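Local atomic coordinates of borrelidin polyketide synthase, type I (PDB entry 6OBT), a protein that probably dehydrates beta-hydroxyacyl intermediates during borrelidin assembly, acting as the dehydratase domain of a modular polyketide synthase. Residues G41-V45 with Y67-A71; G60-P65 with L113-V119; Y192-C198 with H227-A233. All blocks are in the same frame, centred on the assembly; numbering follows the deposited sequence.

How the contacts relate
Contacts 1 and 2 interlock along the chain, in the order 41-45, 60-65, 67-71 and 113-119, and contact 3 follows in series. The centres of contacts 1 and 2 are about 10 Å apart, and the two touch where Tyr67 and Leu70 meet Leu62 and Leu64. Contact 3 lies about 13 Å from contact 1, centre to centre; contacts 2 and 3, about 19 Å apart, do not touch. In the double hotdog fold expected of polyketide synthase dehydratases, contacts 1 and 2 belong to the first half and contact 3 to the second. Trp69, in the loop after strand 55-62, packs on Gln195, His227 and Pro228 and so connects the halves beside helix 228-236, probably the active-site helix.

Contact 1 (G41-V45 with Y67-A71); sequences GHAFV and YPWLA
Phe44 drives one edge of its ring into the face of Tyr67, an edge-to-face pair with centroids 5.0 Å apart and planes at 84°. Phe44 CE1 stands almost over the centre of the Tyr67 ring, 3.8 Å from Tyr67 CD2, while Phe44 CD1 leans over the phenol end. Next along the same ring, Phe44 CZ reaches Trp69 CH2 at 3.8 Å; the indole comes from the opposite direction and meets the phenyl edge with its six-membered part. Leu70 CD2 adds a looser apolar touch on Phe44 CZ, and Leu70 CG also lies against a face of the Trp69 indole.

The phenol is fixed at its far end too. Tyr67 OH gives its proton to Ala43 O (2.9 Å), approaching from above the carbonyl plane, and accepts one from water 1, which also donates to Phe44 O. One hydroxyl thus holds 41-45 directly at Ala43 and through the water at Phe44. Within 41-45, Phe44 N is bound to His42 ND1 at 3.0 Å, and the other imidazole nitrogen, His42 NE2, bonds to Glu88 OE1 of helix 83-97. Trp69 CG sits between its backbone N and carbonyl carbon (chi1 59°), which swings the indole back off the 3-10 turn toward Phe44.

Around the aromatic group lie Val85 and Leu89 of helix 83-97, Leu62 of strand 55-62, and Tyr224 and Pro228. The cluster packs the loops 41-45 and 67-71 between helix 83-97, probably the central helix of the first hotdog, and the start of helix 228-236, where the two halves of what is, by family, a double hotdog fold meet.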
loop_
_atom_site.group_PDB
_atom_site.type_symbol
_atom_site.label_atom_id
_atom_site.label_comp_id
_atom_site.label_asym_id
_atom_site.label_seq_id
_atom_site.Cartn_x
_atom_site.Cartn_y
_atom_site.Cartn_z
ATOM N N GLY A 41 0.459 13.805 2.395
ATOM C CA GLY A 41 0.068 15.184 2.657
ATOM C C GLY A 41 -1.409 15.513 2.559
ATOM O O GLY A 41 -1.760 16.687 2.408
ATOM N N HIS A 42 -2.290 14.517 2.625
ATOM C CA HIS A 42 -3.730 14.732 2.643
ATOM C C HIS A 42 -4.314 14.161 3.922
ATOM O O HIS A 42 -3.882 13.103 4.390
ATOM C CB HIS A 42 -4.426 14.081 1.451
ATOM C CG HIS A 42 -5.804 14.618 1.205
ATOM N ND1 HIS A 42 -6.919 14.153 1.870
ATOM C CD2 HIS A 42 -6.237 15.614 0.393
ATOM C CE1 HIS A 42 -7.984 14.818 1.459
ATOM N NE2 HIS A 42 -7.597 15.715 0.565
ATOM N N ALA A 43 -5.314 14.856 4.467
ATOM C CA ALA A 43 -5.924 14.433 5.726
ATOM C C ALA A 43 -6.599 13.069 5.600
ATOM O O ALA A 43 -6.472 12.224 6.498
ATOM C CB ALA A 43 -6.932 15.484 6.200
ATOM N N PHE A 44 -7.301 12.823 4.490
ATOM C CA PHE A 44 -8.023 11.564 4.325
ATOM C C PHE A 44 -7.132 10.428 3.837
ATOM O O PHE A 44 -7.419 9.266 4.136
ATOM C CB PHE A 44 -9.172 11.714 3.338
ATOM C CG PHE A 44 -10.324 12.535 3.855
ATOM C CD1 PHE A 44 -10.446 12.821 5.203
ATOM C CD2 PHE A 44 -11.277 13.017 2.982
ATOM C CE1 PHE A 44 -11.512 13.588 5.670
ATOM C CE2 PHE A 44 -12.338 13.781 3.437
ATOM C CZ PHE A 44 -12.457 14.061 4.784
ATOM N N VAL A 45 -6.101 10.717 3.048
ATOM C CA VAL A 45 -5.207 9.650 2.589
ATOM C C VAL A 45 -3.776 10.040 2.934
ATOM O O VAL A 45 -3.049 10.580 2.088
ATOM C CB VAL A 45 -5.397 9.347 1.094
ATOM C CG1 VAL A 45 -6.661 8.534 0.904
ATOM C CG2 VAL A 45 -5.463 10.618 0.259
ATOM N N TYR A 67 -12.745 12.398 12.241
ATOM C CA TYR A 67 -13.195 13.621 11.576
ATOM C C TYR A 67 -14.640 13.864 11.980
ATOM O O TYR A 67 -15.568 13.612 11.202
ATOM C CB TYR A 67 -13.065 13.508 10.057
ATOM C CG TYR A 67 -11.801 12.822 9.577
ATOM C CD1 TYR A 67 -11.778 11.454 9.343
ATOM C CD2 TYR A 67 -10.635 13.548 9.356
ATOM C CE1 TYR A 67 -10.635 10.824 8.904
ATOM C CE2 TYR A 67 -9.481 12.929 8.919
ATOM C CZ TYR A 67 -9.488 11.563 8.693
ATOM O OH TYR A 67 -8.346 10.928 8.252
ATOM N N PRO A 68 -14.873 14.332 13.208
ATOM C CA PRO A 68 -16.261 14.460 13.684
ATOM C C PRO A 68 -17.115 15.384 12.839
ATOM O O PRO A 68 -18.337 15.203 12.813
ATOM C CB PRO A 68 -16.108 14.983 15.121
ATOM C CG PRO A 68 -14.696 15.437 15.244
ATOM C CD PRO A 68 -13.891 14.650 14.259
ATOM N N TRP A 69 -16.517 16.344 12.128
ATOM C CA TRP A 69 -17.307 17.234 11.287
ATOM C C TRP A 69 -17.962 16.502 10.121
ATOM O O TRP A 69 -18.869 17.056 9.498
ATOM C CB TRP A 69 -16.442 18.400 10.778
ATOM C CG TRP A 69 -15.251 17.973 9.993
ATOM C CD1 TRP A 69 -13.993 17.738 10.472
ATOM C CD2 TRP A 69 -15.204 17.709 8.589
ATOM N NE1 TRP A 69 -13.165 17.338 9.448
ATOM C CE2 TRP A 69 -13.883 17.312 8.282
ATOM C CE3 TRP A 69 -16.150 17.765 7.560
ATOM C CZ2 TRP A 69 -13.484 16.973 6.991
ATOM C CZ3 TRP A 69 -15.752 17.423 6.277
ATOM C CH2 TRP A 69 -14.430 17.035 6.004
ATOM N N LEU A 70 -17.551 15.266 9.827
ATOM C CA LEU A 70 -18.251 14.483 8.813
ATOM C C LEU A 70 -19.702 14.189 9.206
ATOM O O LEU A 70 -20.529 13.905 8.332
ATOM C CB LEU A 70 -17.484 13.179 8.545
ATOM C CG LEU A 70 -16.199 13.299 7.711
ATOM C CD1 LEU A 70 -15.432 11.969 7.654
ATOM C CD2 LEU A 70 -16.495 13.802 6.308
ATOM N N ALA A 71 -20.042 14.271 10.494
ATOM C CA ALA A 71 -21.435 14.099 10.887
ATOM C C ALA A 71 -22.300 15.282 10.471
ATOM O O ALA A 71 -23.529 15.210 10.591
ATOM C CB ALA A 71 -21.543 13.884 12.397
HETATM O O HOH W 1 -6.873 8.668 7.048
#

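Contact 2 (G60-P65 with L113-V119); sequences GRLSLP and LGASDTV
Leu62 and Val119 form an antiparallel hydrogen-bonded pair, with Leu62 N donating to Val119 O (2.8 Å, 167°) and Val119 N returning a bond to Leu62 O (3.0 Å), both within the carbonyl planes. The same two oxygens also receive CA-H groups, from Arg61 and Thr118 respectively; toward Leu64 and Ala115 both segments are loop, whereas on the Gly60 side the pairing goes on.

The side chains of Arg61 and Thr118 cross. Thr118 OG1, placed anti to its own N (chi1 -174°), comes against the aliphatic part of the arginine, 3.2 Å from Arg61 CD and equally near CG. The Arg61 chain runs extended until the bend at chi3 (64°) turns the guanidinium away from the threonine, so that the methylenes make the contact. Farther along, Ser63 CB rests on Asp117 O at 3.4 Å. Leu64 points toward the 113-119 loop, where its CD1 branch meets Leu113 CB at 4.1 Å and presses on Gly114 O at 3.1 Å, a tight approach of methyl to carbonyl.

Water 2 bridges the two backbones, accepting from Leu64 N (3.0 Å) and donating to Gly114 O; its distance to Asp117 O is too short to be trusted in detail. The loop is also closed on itself, because Asp117 OD2 takes the N-H of Gly114 from above the carboxylate plane and forms a salt bridge with Arg142 NH1.

Strand 55-62 thereby lies beside strand 119-127, the pairing continuing through Gly60 and Val121, with strand 134-142 next across the sheet. Leu62 and Val119 share a face, on which Leu62 meets Phe44 and Tyr67; Leu64 and Leu113 rest on Val79 of strand 78-79, while Arg61 packs on Thr33 of the second subunit.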
loop_
_atom_site.group_PDB
_atom_site.type_symbol
_atom_site.label_atom_id
_atom_site.label_comp_id
_atom_site.label_asym_id
_atom_site.label_seq_id
_atom_site.Cartn_x
_atom_site.Cartn_y
_atom_site.Cartn_z
ATOM N N GLY A 60 -6.067 5.422 3.467
ATOM C CA GLY A 60 -6.409 6.075 4.713
ATOM C C GLY A 60 -7.467 5.299 5.463
ATOM O O GLY A 60 -8.009 4.306 4.974
ATOM N N ARG A 61 -7.763 5.783 6.669
ATOM C CA ARG A 61 -8.841 5.274 7.506
ATOM C C ARG A 61 -9.807 6.417 7.808
ATOM O O ARG A 61 -9.384 7.468 8.302
ATOM C CB ARG A 61 -8.296 4.716 8.815
ATOM C CG ARG A 61 -9.310 3.949 9.641
ATOM C CD ARG A 61 -8.657 3.321 10.858
ATOM N NE ARG A 61 -8.124 4.326 11.777
ATOM C CZ ARG A 61 -7.495 4.042 12.914
ATOM N NH1 ARG A 61 -7.315 2.778 13.278
ATOM N NH2 ARG A 61 -7.044 5.021 13.689
ATOM N N LEU A 62 -11.096 6.209 7.526
ATOM C CA LEU A 62 -12.136 7.199 7.800
ATOM C C LEU A 62 -13.012 6.729 8.953
ATOM O O LEU A 62 -13.428 5.565 8.995
ATOM C CB LEU A 62 -13.010 7.449 6.569
ATOM C CG LEU A 62 -12.395 8.160 5.365
ATOM C CD1 LEU A 62 -13.486 8.497 4.356
ATOM C CD2 LEU A 62 -11.606 9.407 5.778
ATOM N N SER A 63 -13.300 7.640 9.875
ATOM C CA SER A 63 -14.239 7.385 10.954
ATOM C C SER A 63 -14.694 8.730 11.502
ATOM O O SER A 63 -14.012 9.744 11.347
ATOM C CB SER A 63 -13.621 6.522 12.057
ATOM O OG SER A 63 -12.767 7.273 12.904
ATOM N N LEU A 64 -15.854 8.726 12.142
ATOM C CA LEU A 64 -16.334 9.981 12.708
ATOM C C LEU A 64 -15.518 10.426 13.926
ATOM O O LEU A 64 -15.368 11.632 14.140
ATOM C CB LEU A 64 -17.820 9.881 13.054
ATOM C CG LEU A 64 -18.674 9.696 11.788
ATOM C CD1 LEU A 64 -19.997 9.000 12.091
ATOM C CD2 LEU A 64 -18.908 11.020 11.059
ATOM N N PRO A 65 -14.962 9.528 14.747
ATOM C CA PRO A 65 -14.069 10.025 15.810
ATOM C C PRO A 65 -12.819 10.699 15.275
ATOM O O PRO A 65 -12.262 11.572 15.952
ATOM C CB PRO A 65 -13.754 8.759 16.613
ATOM C CG PRO A 65 -14.984 7.935 16.448
ATOM C CD PRO A 65 -15.390 8.140 15.016
ATOM N N LEU A 113 -21.298 6.359 6.989
ATOM C CA LEU A 113 -20.464 6.247 8.176
ATOM C C LEU A 113 -21.357 6.051 9.394
ATOM O O LEU A 113 -22.141 6.938 9.748
ATOM C CB LEU A 113 -19.572 7.474 8.345
ATOM C CG LEU A 113 -18.500 7.646 7.264
ATOM C CD1 LEU A 113 -17.845 9.018 7.338
ATOM C CD2 LEU A 113 -17.465 6.539 7.369
ATOM N N GLY A 114 -21.250 4.883 10.022
ATOM C CA GLY A 114 -21.914 4.684 11.288
ATOM C C GLY A 114 -21.200 5.418 12.401
ATOM O O GLY A 114 -20.071 5.886 12.239
ATOM N N ALA A 115 -21.880 5.538 13.542
ATOM C CA ALA A 115 -21.247 6.141 14.710
ATOM C C ALA A 115 -20.012 5.353 15.122
ATOM O O ALA A 115 -18.991 5.934 15.514
ATOM C CB ALA A 115 -22.246 6.221 15.864
ATOM N N SER A 116 -20.087 4.024 15.029
ATOM C CA SER A 116 -19.028 3.117 15.435
ATOM C C SER A 116 -18.069 2.765 14.305
ATOM O O SER A 116 -17.002 2.203 14.568
ATOM C CB SER A 116 -19.649 1.829 15.995
ATOM O OG SER A 116 -19.716 0.819 14.999
ATOM N N ASP A 117 -18.414 3.089 13.065
ATOM C CA ASP A 117 -17.742 2.502 11.917
ATOM C C ASP A 117 -16.325 3.037 11.757
ATOM O O ASP A 117 -16.035 4.199 12.040
ATOM C CB ASP A 117 -18.537 2.774 10.637
ATOM C CG ASP A 117 -19.755 1.880 10.503
ATOM O OD1 ASP A 117 -19.877 0.908 11.281
ATOM O OD2 ASP A 117 -20.587 2.149 9.613
ATOM N N THR A 118 -15.438 2.157 11.311
ATOM C CA THR A 118 -14.139 2.545 10.785
ATOM C C THR A 118 -13.998 1.909 9.412
ATOM O O THR A 118 -14.413 0.765 9.203
ATOM C CB THR A 118 -13.011 2.115 11.726
ATOM O OG1 THR A 118 -11.775 2.639 11.241
ATOM C CG2 THR A 118 -12.928 0.597 11.823
ATOM N N VAL A 119 -13.482 2.662 8.454
ATOM C CA VAL A 119 -13.467 2.200 7.074
ATOM C C VAL A 119 -12.093 2.460 6.476
ATOM O O VAL A 119 -11.566 3.573 6.589
ATOM C CB VAL A 119 -14.563 2.895 6.242
ATOM C CG1 VAL A 119 -14.579 2.358 4.852
ATOM C CG2 VAL A 119 -15.916 2.683 6.877
HETATM O O HOH W 2 -17.481 6.156 12.034
#

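Contact 3 (Y192-C198 with H227-A233); sequences YGPQFRC and HPGLFDA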
loop_
_atom_site.group_PDB
_atom_site.type_symbol
_atom_site.label_atom_id
_atom_site.label_comp_id
_atom_site.label_asym_id
_atom_site.label_seq_id
_atom_site.Cartn_x
_atom_site.Cartn_y
_atom_site.Cartn_z
ATOM N N TYR A 192 -27.663 19.843 6.875
ATOM C CA TYR A 192 -26.290 20.340 6.814
ATOM C C TYR A 192 -25.882 20.895 8.172
ATOM O O TYR A 192 -26.549 21.771 8.717
ATOM C CB TYR A 192 -26.132 21.406 5.727
ATOM C CG TYR A 192 -26.171 20.826 4.333
ATOM C CD1 TYR A 192 -25.139 20.026 3.857
ATOM C CD2 TYR A 192 -27.282 21.012 3.526
ATOM C CE1 TYR A 192 -25.190 19.475 2.584
ATOM C CE2 TYR A 192 -27.344 20.471 2.263
ATOM C CZ TYR A 192 -26.319 19.694 1.802
ATOM O OH TYR A 192 -26.418 19.157 0.537
ATOM N N GLY A 193 -24.786 20.381 8.719
ATOM C CA GLY A 193 -24.328 20.812 10.016
ATOM C C GLY A 193 -23.394 22.004 9.928
ATOM O O GLY A 193 -23.135 22.541 8.848
ATOM N N PRO A 194 -22.873 22.436 11.081
ATOM C CA PRO A 194 -22.056 23.668 11.115
ATOM C C PRO A 194 -20.972 23.759 10.057
ATOM O O PRO A 194 -20.828 24.799 9.408
ATOM C CB PRO A 194 -21.466 23.628 12.531
ATOM C CG PRO A 194 -22.483 22.901 13.337
ATOM C CD PRO A 194 -23.077 21.863 12.424
ATOM N N GLN A 195 -20.191 22.697 9.862
ATOM C CA GLN A 195 -19.066 22.798 8.939
ATOM C C GLN A 195 -19.493 22.891 7.480
ATOM O O GLN A 195 -18.659 23.235 6.633
ATOM C CB GLN A 195 -18.130 21.604 9.129
ATOM C CG GLN A 195 -17.205 21.757 10.313
ATOM C CD GLN A 195 -15.917 22.469 9.965
ATOM O OE1 GLN A 195 -15.854 23.259 9.017
ATOM N NE2 GLN A 195 -14.879 22.201 10.739
ATOM N N PHE A 196 -20.756 22.583 7.164
ATOM C CA PHE A 196 -21.230 22.634 5.789
ATOM C C PHE A 196 -22.134 23.829 5.506
ATOM O O PHE A 196 -22.425 24.094 4.336
ATOM C CB PHE A 196 -21.977 21.335 5.425
ATOM C CG PHE A 196 -21.053 20.145 5.178
ATOM C CD1 PHE A 196 -20.789 19.708 3.892
ATOM C CD2 PHE A 196 -20.478 19.468 6.242
ATOM C CE1 PHE A 196 -19.939 18.624 3.657
ATOM C CE2 PHE A 196 -19.623 18.361 6.020
ATOM C CZ PHE A 196 -19.350 17.959 4.715
ATOM N N ARG A 197 -22.567 24.570 6.532
ATOM C CA ARG A 197 -23.474 25.708 6.330
ATOM C C ARG A 197 -22.649 26.940 5.965
ATOM O O ARG A 197 -22.472 27.886 6.742
ATOM C CB ARG A 197 -24.333 25.968 7.559
ATOM C CG ARG A 197 -25.259 24.800 7.922
ATOM C CD ARG A 197 -26.344 25.187 8.914
ATOM N NE ARG A 197 -25.843 25.543 10.243
ATOM C CZ ARG A 197 -25.904 24.754 11.313
ATOM N NH1 ARG A 197 -26.430 23.538 11.223
ATOM N NH2 ARG A 197 -25.434 25.179 12.481
ATOM N N CYS A 198 -22.182 26.927 4.726
ATOM C CA CYS A 198 -21.205 27.889 4.253
ATOM C C CYS A 198 -21.805 28.967 3.378
ATOM O O CYS A 198 -21.147 29.986 3.147
ATOM C CB CYS A 198 -20.117 27.176 3.463
ATOM S SG CYS A 198 -19.064 26.184 4.537
ATOM N N HIS A 227 -11.322 22.206 1.168
ATOM C CA HIS A 227 -12.006 21.533 2.271
ATOM C C HIS A 227 -13.368 21.003 1.823
ATOM O O HIS A 227 -14.151 21.752 1.211
ATOM C CB HIS A 227 -12.207 22.492 3.448
ATOM C CG HIS A 227 -12.609 21.817 4.723
ATOM N ND1 HIS A 227 -13.905 21.414 4.977
ATOM C CD2 HIS A 227 -11.887 21.482 5.819
ATOM C CE1 HIS A 227 -13.959 20.847 6.171
ATOM N NE2 HIS A 227 -12.747 20.877 6.705
ATOM N N PRO A 228 -13.702 19.743 2.134
ATOM C CA PRO A 228 -14.985 19.175 1.670
ATOM C C PRO A 228 -16.220 19.992 2.009
ATOM O O PRO A 228 -17.183 19.990 1.230
ATOM C CB PRO A 228 -15.008 17.801 2.358
ATOM C CG PRO A 228 -13.555 17.417 2.405
ATOM C CD PRO A 228 -12.804 18.703 2.678
ATOM N N GLY A 229 -16.247 20.661 3.162
ATOM C CA GLY A 229 -17.449 21.399 3.523
ATOM C C GLY A 229 -17.662 22.603 2.634
ATOM O O GLY A 229 -18.804 22.981 2.342
ATOM N N LEU A 230 -16.569 23.214 2.194
ATOM C CA LEU A 230 -16.655 24.355 1.293
ATOM C C LEU A 230 -16.877 23.889 -0.141
ATOM O O LEU A 230 -17.714 24.445 -0.859
ATOM C CB LEU A 230 -15.384 25.186 1.415
ATOM C CG LEU A 230 -15.272 26.431 0.550
ATOM C CD1 LEU A 230 -16.425 27.349 0.882
ATOM C CD2 LEU A 230 -13.967 27.117 0.807
ATOM N N PHE A 231 -16.151 22.842 -0.550
ATOM C CA PHE A 231 -16.416 22.188 -1.826
ATOM C C PHE A 231 -17.891 21.789 -1.942
ATOM O O PHE A 231 -18.531 22.025 -2.977
ATOM C CB PHE A 231 -15.482 20.966 -1.946
ATOM C CG PHE A 231 -15.166 20.531 -3.362
ATOM C CD1 PHE A 231 -14.004 19.818 -3.623
ATOM C CD2 PHE A 231 -16.041 20.776 -4.406
ATOM C CE1 PHE A 231 -13.696 19.390 -4.901
ATOM C CE2 PHE A 231 -15.746 20.349 -5.683
ATOM C CZ PHE A 231 -14.580 19.648 -5.931
ATOM N N ASP A 232 -18.462 21.190 -0.885
ATOM C CA ASP A 232 -19.848 20.746 -0.983
ATOM C C ASP A 232 -20.811 21.929 -1.050
ATOM O O ASP A 232 -21.813 21.893 -1.781
ATOM C CB ASP A 232 -20.217 19.850 0.203
ATOM C CG ASP A 232 -21.619 19.329 0.101
ATOM O OD1 ASP A 232 -22.491 19.735 0.913
ATOM O OD2 ASP A 232 -21.861 18.535 -0.831
ATOM N N ALA A 233 -20.542 22.977 -0.277
ATOM C CA ALA A 233 -21.434 24.134 -0.314
ATOM C C ALA A 233 -21.373 24.845 -1.663
ATOM O O ALA A 233 -22.368 25.449 -2.086
ATOM C CB ALA A 233 -21.089 25.089 0.820
HETATM O O HOH W 3 -24.519 17.414 -0.894
#
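A chi1 of -178° stretches Asp232 out from helix 228-236, its CG opposite the backbone N, to the edge of Phe196, whose own CG lies anti to the carbonyl carbon (chi1 -76°) and brings the phenyl down on the first turn of the helix. Asp232 OD1 comes to 3.4 Å from Phe196 CD1, near the ring plane, and to 3.2 Å from Tyr192 CE1, where it meets the phenol ring obliquely. One face of Phe196 rests on Gly229 CA, a CH-pi contact 3.9 Å from the ring centroid. Gly229 brings only its backbone, and Gln195 O comes within 3.8 Å of Gly229 CA, buried without a polar partner in the model.

Tyr192, Gly193, Pro194 and Phe196 belong to a YGPxF sequence, and Asp232 begins a DxxxH sequence, both matching conserved motifs of polyketide synthase dehydratases. His73 begins the HxxxGxxxxP motif, and as in related dehydratases it probably forms the catalytic pair with Asp232. The ring of Phe196 meets that of His73. Asp232 OD1 is hydrogen-bonded to His236 ND1, and the other carboxylate oxygen, Asp232 OD2, accepts from water 3, which also bonds to Tyr192 OH (2.9 Å).

His227 is the N-cap of the helix, its ND1 accepting from Gly229 N at 3.1 Å. The amide of Gln195 passes nearly parallel to the imidazole plane, and its OE1 is hydrogen-bonded to Thr219 OG1. At the other end of the contact Cys198 CB packs tightly on Ala233 CB, 3.5 Å away, with Ile213 of strand 208-214 against both residues.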